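Local coordinates for rhamnose ABC transporter, periplasmic rhamnose-binding protein (PDB 4KVF), which probably binds rhamnose or a related sugar outside the membrane and delivers it to an ABC transporter for uptake, at residues Ala29-Asn33 against Gly298-Gly302; Ile42-Pro46 against Gly285-Ala289; Gln85-Asn90 against Ala109-Leu114; Ala277-Pro281 against Asp338-Phe342. One frame throughout, in Å; residues are numbered along the deposited sequence.

Contact 1 (Ala29-Asn33 against Gly298-Gly302); sequences AADPN and GQITG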
loop_
_atom_site.group_PDB
_atom_site.type_symbol
_atom_site.label_atom_id
_atom_site.label_comp_id
_atom_site.label_asym_id
_atom_site.label_seq_id
_atom_site.Cartn_x
_atom_site.Cartn_y
_atom_site.Cartn_z
ATOM N N ALA A 29 3.307 25.708 -15.054
ATOM C CA ALA A 29 3.850 26.894 -14.400
ATOM C C ALA A 29 4.258 26.614 -12.957
ATOM O O ALA A 29 4.058 27.448 -12.073
ATOM C CB ALA A 29 2.852 28.044 -14.455
ATOM N N ALA A 30 4.830 25.437 -12.723
ATOM C CA ALA A 30 5.342 25.096 -11.401
ATOM C C ALA A 30 6.556 25.962 -11.058
ATOM O O ALA A 30 7.424 26.198 -11.901
ATOM C CB ALA A 30 5.705 23.630 -11.342
ATOM N N ASP A 31 6.606 26.440 -9.819
ATOM C CA ASP A 31 7.742 27.228 -9.345
ATOM C C ASP A 31 8.424 26.463 -8.215
ATOM O O ASP A 31 8.001 26.553 -7.060
ATOM C CB ASP A 31 7.264 28.593 -8.850
ATOM C CG ASP A 31 8.407 29.537 -8.527
ATOM O OD1 ASP A 31 9.586 29.113 -8.550
ATOM O OD2 ASP A 31 8.124 30.720 -8.246
ATOM N N PRO A 32 9.473 25.692 -8.550
ATOM C CA PRO A 32 10.139 24.821 -7.573
ATOM C C PRO A 32 10.736 25.617 -6.421
ATOM O O PRO A 32 10.928 25.081 -5.330
ATOM C CB PRO A 32 11.252 24.155 -8.390
ATOM C CG PRO A 32 10.801 24.254 -9.810
ATOM C CD PRO A 32 10.051 25.553 -9.898
ATOM N N ASN A 33 11.005 26.894 -6.665
ATOM C CA ASN A 33 11.595 27.754 -5.652
ATOM C C ASN A 33 10.569 28.494 -4.786
ATOM O O ASN A 33 10.938 29.285 -3.920
ATOM C CB ASN A 33 12.585 28.719 -6.300
ATOM C CG ASN A 33 13.722 27.994 -6.986
ATOM O OD1 ASN A 33 14.384 27.144 -6.384
ATOM N ND2 ASN A 33 13.940 28.301 -8.258
ATOM N N GLY A 298 2.192 26.215 -4.833
ATOM C CA GLY A 298 2.595 26.495 -6.197
ATOM C C GLY A 298 3.903 25.867 -6.654
ATOM O O GLY A 298 4.401 26.200 -7.729
ATOM N N GLN A 299 4.469 24.961 -5.859
ATOM C CA GLN A 299 5.729 24.315 -6.240
ATOM C C GLN A 299 5.566 23.288 -7.366
ATOM O O GLN A 299 6.476 23.085 -8.180
ATOM C CB GLN A 299 6.368 23.625 -5.037
ATOM C CG GLN A 299 6.836 24.547 -3.944
ATOM C CD GLN A 299 7.468 23.785 -2.798
ATOM O OE1 GLN A 299 7.277 22.573 -2.667
ATOM N NE2 GLN A 299 8.234 24.486 -1.968
ATOM N N ILE A 300 4.422 22.618 -7.372
ATOM C CA ILE A 300 4.084 21.633 -8.388
ATOM C C ILE A 300 2.641 21.847 -8.834
ATOM O O ILE A 300 1.889 22.571 -8.173
ATOM C CB ILE A 300 4.255 20.173 -7.889
ATOM C CG1 ILE A 300 3.335 19.865 -6.711
ATOM C CG2 ILE A 300 5.734 19.867 -7.566
ATOM C CD1 ILE A 300 3.340 18.383 -6.318
ATOM N N THR A 301 2.260 21.217 -9.947
ATOM C CA THR A 301 0.875 21.263 -10.437
ATOM C C THR A 301 0.293 19.855 -10.599
ATOM O O THR A 301 -0.921 19.676 -10.772
ATOM C CB THR A 301 0.758 22.014 -11.792
ATOM O OG1 THR A 301 1.466 21.295 -12.805
ATOM C CG2 THR A 301 1.324 23.438 -11.695
ATOM N N GLY A 302 1.164 18.857 -10.542
ATOM C CA GLY A 302 0.757 17.490 -10.776
ATOM C C GLY A 302 1.107 17.011 -12.175
ATOM O O GLY A 302 0.702 15.918 -12.581
#
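One hydrogen bond joins these two irregular segments: the backbone N of Asp31 donates to Gly298 O at 3.0 Å, with a nearly straight angle of 169°. A CA-H...O contact lies beside it, Gln299 CA approaching Asp31 O at 3.3 Å. Both belong to the main chain, as suits two surface loops whose larger apolar side chains, Pro32 and Ile300, point away from the partner segment. Gly298 follows helix 281-296 and ends it in a Schellman motif; its positive phi would jam a CB against the preceding carbonyl, so glycine fits here. The first ordered residues of the chain thus lie against the C-terminal end of a helix in the N-terminal lobe of a periplasmic-binding-protein fold. Packing is light: the small Ala30 CB fits 3.3 Å from Gln299 O and 3.9 Å from Ile300 CA, while the Gln299 side chain leads off to bond Ala34 O. Within its own segment, Asp31 OD1 accepts from Asn33 N at 3.2 Å, an Asx turn that bends the chain around Pro32.

Contact 2 (Ile42-Pro46 against Gly285-Ala289); sequences IAYLP and GYLAA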
loop_
_atom_site.group_PDB
_atom_site.type_symbol
_atom_site.label_atom_id
_atom_site.label_comp_id
_atom_site.label_asym_id
_atom_site.label_seq_id
_atom_site.Cartn_x
_atom_site.Cartn_y
_atom_site.Cartn_z
ATOM N N ILE A 42 -4.986 21.050 6.322
ATOM C CA ILE A 42 -4.889 19.807 5.564
ATOM C C ILE A 42 -5.729 18.740 6.253
ATOM O O ILE A 42 -5.486 18.402 7.412
ATOM C CB ILE A 42 -3.413 19.360 5.439
ATOM C CG1 ILE A 42 -2.583 20.465 4.766
ATOM C CG2 ILE A 42 -3.326 18.048 4.655
ATOM C CD1 ILE A 42 -1.089 20.136 4.596
ATOM N N ALA A 43 -6.737 18.226 5.552
ATOM C CA ALA A 43 -7.676 17.291 6.162
ATOM C C ALA A 43 -7.547 15.917 5.519
ATOM O O ALA A 43 -7.336 15.824 4.314
ATOM C CB ALA A 43 -9.093 17.799 6.006
ATOM N N TYR A 44 -7.686 14.869 6.329
ATOM C CA TYR A 44 -7.572 13.486 5.874
ATOM C C TYR A 44 -8.917 12.773 5.958
ATOM O O TYR A 44 -9.619 12.853 6.974
ATOM C CB TYR A 44 -6.555 12.729 6.722
ATOM C CG TYR A 44 -5.143 13.064 6.341
ATOM C CD1 TYR A 44 -4.584 14.283 6.696
ATOM C CD2 TYR A 44 -4.381 12.183 5.593
ATOM C CE1 TYR A 44 -3.293 14.617 6.324
ATOM C CE2 TYR A 44 -3.095 12.508 5.215
ATOM C CZ TYR A 44 -2.556 13.724 5.585
ATOM O OH TYR A 44 -1.267 14.032 5.210
ATOM N N LEU A 45 -9.256 12.071 4.881
ATOM C CA LEU A 45 -10.490 11.284 4.792
ATOM C C LEU A 45 -10.118 9.890 4.318
ATOM O O LEU A 45 -10.128 9.604 3.105
ATOM C CB LEU A 45 -11.477 11.923 3.800
ATOM C CG LEU A 45 -12.791 11.191 3.469
ATOM C CD1 LEU A 45 -13.502 10.722 4.726
ATOM C CD2 LEU A 45 -13.700 12.117 2.663
ATOM N N PRO A 46 -9.797 9.010 5.271
ATOM C CA PRO A 46 -9.486 7.620 4.931
ATOM C C PRO A 46 -10.764 6.861 4.575
ATOM O O PRO A 46 -11.856 7.423 4.669
ATOM C CB PRO A 46 -8.874 7.087 6.222
ATOM C CG PRO A 46 -9.600 7.847 7.304
ATOM C CD PRO A 46 -9.852 9.229 6.733
ATOM N N GLY A 285 0.670 8.819 4.458
ATOM C CA GLY A 285 0.032 10.022 4.959
ATOM C C GLY A 285 0.999 11.188 5.007
ATOM O O GLY A 285 0.644 12.332 4.720
ATOM N N TYR A 286 2.236 10.889 5.395
ATOM C CA TYR A 286 3.300 11.897 5.459
ATOM C C TYR A 286 3.581 12.457 4.063
ATOM O O TYR A 286 3.617 13.674 3.860
ATOM C CB TYR A 286 4.549 11.261 6.090
ATOM C CG TYR A 286 5.721 12.179 6.322
ATOM C CD1 TYR A 286 6.553 12.551 5.270
ATOM C CD2 TYR A 286 6.025 12.636 7.595
ATOM C CE1 TYR A 286 7.646 13.378 5.486
ATOM C CE2 TYR A 286 7.112 13.471 7.814
ATOM C CZ TYR A 286 7.919 13.830 6.753
ATOM O OH TYR A 286 9.007 14.656 6.966
ATOM N N LEU A 287 3.766 11.574 3.087
ATOM C CA LEU A 287 4.008 12.020 1.731
ATOM C C LEU A 287 2.822 12.813 1.189
ATOM O O LEU A 287 3.010 13.818 0.516
ATOM C CB LEU A 287 4.333 10.828 0.820
ATOM C CG LEU A 287 4.539 11.135 -0.667
ATOM C CD1 LEU A 287 5.573 12.242 -0.879
ATOM C CD2 LEU A 287 4.957 9.867 -1.416
ATOM N N ALA A 288 1.604 12.368 1.493
ATOM C CA ALA A 288 0.415 13.064 1.003
ATOM C C ALA A 288 0.367 14.524 1.477
ATOM O O ALA A 288 0.014 15.418 0.705
ATOM C CB ALA A 288 -0.858 12.321 1.414
ATOM N N ALA A 289 0.741 14.766 2.734
ATOM C CA ALA A 289 0.756 16.130 3.260
ATOM C C ALA A 289 1.751 17.020 2.510
ATOM O O ALA A 289 1.447 18.159 2.153
ATOM C CB ALA A 289 1.062 16.128 4.746
#
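Here an inner strand of the N-terminal lobe's parallel sheet, flanked by strands 71-74 and 99-102, meets helix 281-296, which packs on one face of that sheet in the alpha/beta layering of periplasmic binding proteins. The short axes of strand 42-45 and helix 285-289 approach to 10.4 Å at 140°, roughly antiparallel. Side chains alternate along the strand, so Ile42 and Tyr44 face the helix while Ala43 and Leu45 face helix 85-94 on the other side. Tyr44, with chi1 m (-77°), reaches across hydroxyl end first, bringing its OH to 3.2 Å from Ala289 CB; its CE2 and CZ lie 4.4 Å from Ala288 CB and Ala289 CB respectively. Ile42 adopts m and t, an extended form that brings its CD1 to 4.0 Å from Ala289 O. Small residues suit the helix surface: a CB on Gly285 would come about 3.9 Å from Tyr44 CE2, and the two alanine methyls leave room for the ring. Tyr286 and Leu287 turn away, toward the loop containing Leu313. The buried phenol finds a polar partner in the helix backbone, Tyr44 OH donating to Gly285 O at 2.6 Å, although Gly285 O also accepts from Ala289 N at 3.1 Å.

Contact 3 (Gln85-Asn90 against Ala109-Leu114); sequences QVSYIN and AVCPSL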
loop_
_atom_site.group_PDB
_atom_site.type_symbol
_atom_site.label_atom_id
_atom_site.label_comp_id
_atom_site.label_asym_id
_atom_site.label_seq_id
_atom_site.Cartn_x
_atom_site.Cartn_y
_atom_site.Cartn_z
ATOM N N GLN A 85 -18.762 8.919 1.490
ATOM C CA GLN A 85 -17.594 9.777 1.499
ATOM C C GLN A 85 -17.921 11.168 0.981
ATOM O O GLN A 85 -17.293 12.140 1.372
ATOM C CB GLN A 85 -16.477 9.169 0.663
ATOM C CG GLN A 85 -15.791 8.011 1.343
ATOM C CD GLN A 85 -14.556 7.601 0.600
ATOM O OE1 GLN A 85 -14.600 7.401 -0.614
ATOM N NE2 GLN A 85 -13.432 7.511 1.311
ATOM N N VAL A 86 -18.910 11.260 0.098
ATOM C CA VAL A 86 -19.315 12.556 -0.446
ATOM C C VAL A 86 -19.751 13.528 0.670
ATOM O O VAL A 86 -19.396 14.713 0.636
ATOM C CB VAL A 86 -20.406 12.366 -1.526
ATOM C CG1 VAL A 86 -21.009 13.702 -1.971
ATOM C CG2 VAL A 86 -19.807 11.622 -2.712
ATOM N N SER A 87 -20.472 13.019 1.668
ATOM C CA SER A 87 -20.947 13.864 2.771
ATOM C C SER A 87 -19.754 14.474 3.501
ATOM O O SER A 87 -19.765 15.654 3.867
ATOM C CB SER A 87 -21.831 13.068 3.741
ATOM O OG SER A 87 -21.092 12.029 4.367
ATOM N N TYR A 88 -18.708 13.677 3.677
ATOM C CA TYR A 88 -17.498 14.168 4.336
ATOM C C TYR A 88 -16.733 15.168 3.476
ATOM O O TYR A 88 -16.248 16.176 3.977
ATOM C CB TYR A 88 -16.590 13.005 4.773
ATOM C CG TYR A 88 -17.203 12.149 5.862
ATOM C CD1 TYR A 88 -17.187 12.560 7.192
ATOM C CD2 TYR A 88 -17.826 10.944 5.561
ATOM C CE1 TYR A 88 -17.763 11.785 8.190
ATOM C CE2 TYR A 88 -18.417 10.164 6.559
ATOM C CZ TYR A 88 -18.375 10.590 7.865
ATOM O OH TYR A 88 -18.945 9.817 8.845
ATOM N N ILE A 89 -16.618 14.897 2.182
ATOM C CA ILE A 89 -15.920 15.820 1.288
ATOM C C ILE A 89 -16.627 17.186 1.291
ATOM O O ILE A 89 -15.986 18.240 1.319
ATOM C CB ILE A 89 -15.872 15.272 -0.149
ATOM C CG1 ILE A 89 -14.969 14.031 -0.202
ATOM C CG2 ILE A 89 -15.376 16.376 -1.129
ATOM C CD1 ILE A 89 -15.147 13.197 -1.463
ATOM N N ASN A 90 -17.951 17.148 1.257
ATOM C CA ASN A 90 -18.747 18.373 1.253
ATOM C C ASN A 90 -18.534 19.167 2.531
ATOM O O ASN A 90 -18.482 20.406 2.511
ATOM C CB ASN A 90 -20.234 18.059 1.045
ATOM C CG ASN A 90 -20.554 17.709 -0.408
ATOM O OD1 ASN A 90 -19.867 18.165 -1.327
ATOM N ND2 ASN A 90 -21.600 16.912 -0.618
ATOM N N ALA A 109 -17.769 8.382 -7.859
ATOM C CA ALA A 109 -18.827 8.954 -7.021
ATOM C C ALA A 109 -18.377 10.243 -6.329
ATOM O O ALA A 109 -19.193 11.125 -6.030
ATOM C CB ALA A 109 -19.312 7.932 -5.985
ATOM N N VAL A 110 -17.079 10.337 -6.080
ATOM C CA VAL A 110 -16.498 11.478 -5.394
ATOM C C VAL A 110 -16.140 12.622 -6.341
ATOM O O VAL A 110 -15.790 13.721 -5.892
ATOM C CB VAL A 110 -15.236 11.051 -4.612
ATOM C CG1 VAL A 110 -15.614 10.052 -3.536
ATOM C CG2 VAL A 110 -14.212 10.435 -5.565
ATOM N N CYS A 111 -16.237 12.380 -7.645
ATOM C CA CYS A 111 -15.789 13.376 -8.628
ATOM C C CYS A 111 -16.473 14.744 -8.547
ATOM O O CYS A 111 -15.775 15.769 -8.541
ATOM C CB CYS A 111 -15.836 12.832 -10.066
ATOM S SG CYS A 111 -14.441 11.774 -10.450
ATOM N N PRO A 112 -17.821 14.776 -8.518
ATOM C CA PRO A 112 -18.483 16.086 -8.489
ATOM C C PRO A 112 -18.043 16.942 -7.303
ATOM O O PRO A 112 -17.706 18.113 -7.491
ATOM C CB PRO A 112 -19.966 15.725 -8.374
ATOM C CG PRO A 112 -20.066 14.411 -9.088
ATOM C CD PRO A 112 -18.804 13.685 -8.689
ATOM N N SER A 113 -18.028 16.364 -6.107
ATOM C CA SER A 113 -17.644 17.132 -4.918
ATOM C C SER A 113 -16.148 17.457 -4.912
ATOM O O SER A 113 -15.761 18.574 -4.562
ATOM C CB SER A 113 -18.062 16.408 -3.631
ATOM O OG SER A 113 -17.410 15.157 -3.519
ATOM N N LEU A 114 -15.303 16.497 -5.299
ATOM C CA LEU A 114 -13.871 16.793 -5.387
ATOM C C LEU A 114 -13.577 17.918 -6.379
ATOM O O LEU A 114 -12.735 18.777 -6.115
ATOM C CB LEU A 114 -13.034 15.547 -5.722
ATOM C CG LEU A 114 -12.949 14.503 -4.598
ATOM C CD1 LEU A 114 -12.087 13.329 -5.032
ATOM C CD2 LEU A 114 -12.399 15.120 -3.307
#
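Apolar packing between neighbouring helices makes this contact, on the flank of the N-terminal lobe where the starts of helices 85-94 and 111-119 lie side by side. Ile89 is the central residue: its CD1 reaches both Val110 CG1 and Leu114 CD2 at 3.8 Å, and its CG2 lies 3.4 Å from Ser113 OG. A branched chain suits this spot, filling space between several partners. Ser113, small and pointing toward the first helix, allows close approach. In this alpha/beta fold helix 85-94 leads into strand 99-102, and helix 111-119 then joins that strand to its parallel neighbour 123-127, a beta-alpha-beta crossover; Ile89 also touches Leu45 of the sheet beneath. At the more exposed rim, carbon meets oxygen in van der Waals contacts: Asn90 OD1 3.4 Å from Ser113 CB and Val86 CG2 3.4 Å from Ala109 O. Gln85 brushes Val110 while its amide bonds the backbone of Ala103 and Asn105, tying the helix start to the loop after strand 99-102. Cys111 turns away to form a disulfide with Cys135.

Contact 4 (Ala277-Pro281 against Asp338-Phe342); sequences ALWNP and DQFNF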
loop_
_atom_site.group_PDB
_atom_site.type_symbol
_atom_site.label_atom_id
_atom_site.label_comp_id
_atom_site.label_asym_id
_atom_site.label_seq_id
_atom_site.Cartn_x
_atom_site.Cartn_y
_atom_site.Cartn_z
ATOM N N ALA A 277 6.996 -8.500 2.454
ATOM C CA ALA A 277 6.909 -7.095 2.067
ATOM C C ALA A 277 5.574 -6.465 2.434
ATOM O O ALA A 277 4.587 -7.154 2.659
ATOM C CB ALA A 277 7.142 -6.951 0.556
ATOM N N LEU A 278 5.563 -5.139 2.501
ATOM C CA LEU A 278 4.333 -4.361 2.447
ATOM C C LEU A 278 4.798 -2.935 2.203
ATOM O O LEU A 278 5.538 -2.678 1.256
ATOM C CB LEU A 278 3.506 -4.469 3.740
ATOM C CG LEU A 278 2.035 -4.037 3.630
ATOM C CD1 LEU A 278 1.174 -5.074 2.874
ATOM C CD2 LEU A 278 1.426 -3.723 4.994
ATOM N N TRP A 279 4.405 -2.027 3.085
ATOM C CA TRP A 279 4.762 -0.619 2.976
ATOM C C TRP A 279 4.532 0.011 4.348
ATOM O O TRP A 279 3.926 -0.607 5.218
ATOM C CB TRP A 279 3.918 0.060 1.884
ATOM C CG TRP A 279 2.467 -0.365 1.867
ATOM C CD1 TRP A 279 1.459 0.139 2.639
ATOM C CD2 TRP A 279 1.869 -1.366 1.027
ATOM N NE1 TRP A 279 0.273 -0.494 2.342
ATOM C CE2 TRP A 279 0.497 -1.422 1.361
ATOM C CE3 TRP A 279 2.357 -2.217 0.034
ATOM C CZ2 TRP A 279 -0.390 -2.296 0.730
ATOM C CZ3 TRP A 279 1.476 -3.083 -0.590
ATOM C CH2 TRP A 279 0.117 -3.116 -0.237
ATOM N N ASN A 280 5.047 1.215 4.566
ATOM C CA ASN A 280 4.826 1.898 5.836
ATOM C C ASN A 280 3.689 2.896 5.658
ATOM O O ASN A 280 3.864 3.926 5.006
ATOM C CB ASN A 280 6.108 2.596 6.310
ATOM C CG ASN A 280 5.929 3.315 7.633
ATOM O OD1 ASN A 280 4.845 3.300 8.232
ATOM N ND2 ASN A 280 7.008 3.932 8.116
ATOM N N PRO A 281 2.508 2.590 6.226
ATOM C CA PRO A 281 1.341 3.434 5.952
ATOM C C PRO A 281 1.560 4.850 6.435
ATOM O O PRO A 281 1.004 5.773 5.849
ATOM C CB PRO A 281 0.223 2.778 6.779
ATOM C CG PRO A 281 0.700 1.390 7.027
ATOM C CD PRO A 281 2.186 1.499 7.158
ATOM N N ASP A 338 10.738 -4.888 14.544
ATOM C CA ASP A 338 10.251 -4.121 15.691
ATOM C C ASP A 338 10.233 -2.611 15.430
ATOM O O ASP A 338 9.703 -1.843 16.240
ATOM C CB ASP A 338 11.056 -4.427 16.965
ATOM C CG ASP A 338 10.748 -5.799 17.546
ATOM O OD1 ASP A 338 9.790 -6.461 17.087
ATOM O OD2 ASP A 338 11.467 -6.210 18.484
ATOM N N GLN A 339 10.807 -2.191 14.303
ATOM C CA GLN A 339 10.839 -0.778 13.930
ATOM C C GLN A 339 9.454 -0.318 13.488
ATOM O O GLN A 339 9.188 0.878 13.385
ATOM C CB GLN A 339 11.850 -0.533 12.801
ATOM C CG GLN A 339 13.287 -0.932 13.121
ATOM C CD GLN A 339 14.248 -0.679 11.964
ATOM O OE1 GLN A 339 13.893 -0.043 10.968
ATOM N NE2 GLN A 339 15.476 -1.181 12.094
ATOM N N PHE A 340 8.576 -1.281 13.224
ATOM C CA PHE A 340 7.226 -0.988 12.757
ATOM C C PHE A 340 6.182 -1.541 13.719
ATOM O O PHE A 340 6.342 -2.639 14.251
ATOM C CB PHE A 340 7.009 -1.579 11.356
ATOM C CG PHE A 340 8.115 -1.253 10.379
ATOM C CD1 PHE A 340 9.259 -2.042 10.317
ATOM C CD2 PHE A 340 8.014 -0.155 9.531
ATOM C CE1 PHE A 340 10.283 -1.746 9.429
ATOM C CE2 PHE A 340 9.036 0.146 8.637
ATOM C CZ PHE A 340 10.174 -0.650 8.588
ATOM N N ASN A 341 5.118 -0.781 13.953
ATOM C CA ASN A 341 3.995 -1.292 14.738
ATOM C C ASN A 341 2.651 -1.008 14.082
ATOM O O ASN A 341 2.036 0.031 14.312
ATOM C CB ASN A 341 4.000 -0.785 16.183
ATOM C CG ASN A 341 2.754 -1.221 16.956
ATOM O OD1 ASN A 341 2.589 -2.401 17.281
ATOM N ND2 ASN A 341 1.872 -0.270 17.244
ATOM N N PHE A 342 2.225 -1.951 13.248
ATOM C CA PHE A 342 0.901 -1.960 12.632
ATOM C C PHE A 342 0.692 -3.365 12.060
ATOM O O PHE A 342 -0.430 -3.817 11.806
ATOM C CB PHE A 342 0.776 -0.878 11.540
ATOM C CG PHE A 342 1.686 -1.092 10.362
ATOM C CD1 PHE A 342 3.003 -0.650 10.393
ATOM C CD2 PHE A 342 1.227 -1.741 9.226
ATOM C CE1 PHE A 342 3.847 -0.857 9.310
ATOM C CE2 PHE A 342 2.060 -1.949 8.148
ATOM C CZ PHE A 342 3.376 -1.509 8.189
ATOM O OXT PHE A 342 1.675 -4.089 11.858
#
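Leu278, at the end of strand 276-278, points toward the chain terminus and sets its CD2 against the edge of the Phe342 ring, 3.7 Å from CE2. Trp279 turns its indole away, where NE1 bonds Tyr53 OH, but its carbonyl O comes within 3.2 Å of Phe342 CZ; that buried oxygen has no polar partner in the model. Asn280 sits at the N-cap of helix 281-296, its OD1 accepting from Ala282 N, while its ND2 lies 4.3 Å from Phe340 CE2, at the ring edge. Pro281, well suited to a first helical turn, lies over the ring face: its CD stands 3.5 Å from the Phe342 ring centroid and 17° off the normal, a CH-pi contact. The large, flat Phe342 also touches Val56 and Leu260, and Asp338 forms a salt bridge with Arg265. The C-terminal residues thus pack against a chain crossing between the lobes, a feature consistent with the hinge of a two-lobed periplasmic binding protein, whose sugar would be expected in the cleft between them.

How the contacts relate
Contact 2 is wholly buried and contact 3 largely so, whereas contact 4 is partly buried and contact 1 lies at the surface. Contacts 2 and 3 lie on opposite faces of strand 41-45: Tyr44 faces helix 281-296, while Leu45 CD2 packs 3.7 Å from Ile89 CG1 of contact 3. Helix 281-296 links three: Pro281 at its start in contact 4, its middle in contact 2, the loop just after it in contact 1. Chemistry follows place: main-chain bonding dominates contact 1, a single phenol-to-carbonyl bond amid small residues marks contact 2, aliphatic side chains around a small serine make contact 3, and aromatic rings make contact 4. Contacts 3 and 4 lie on opposite sides of the chain's centre.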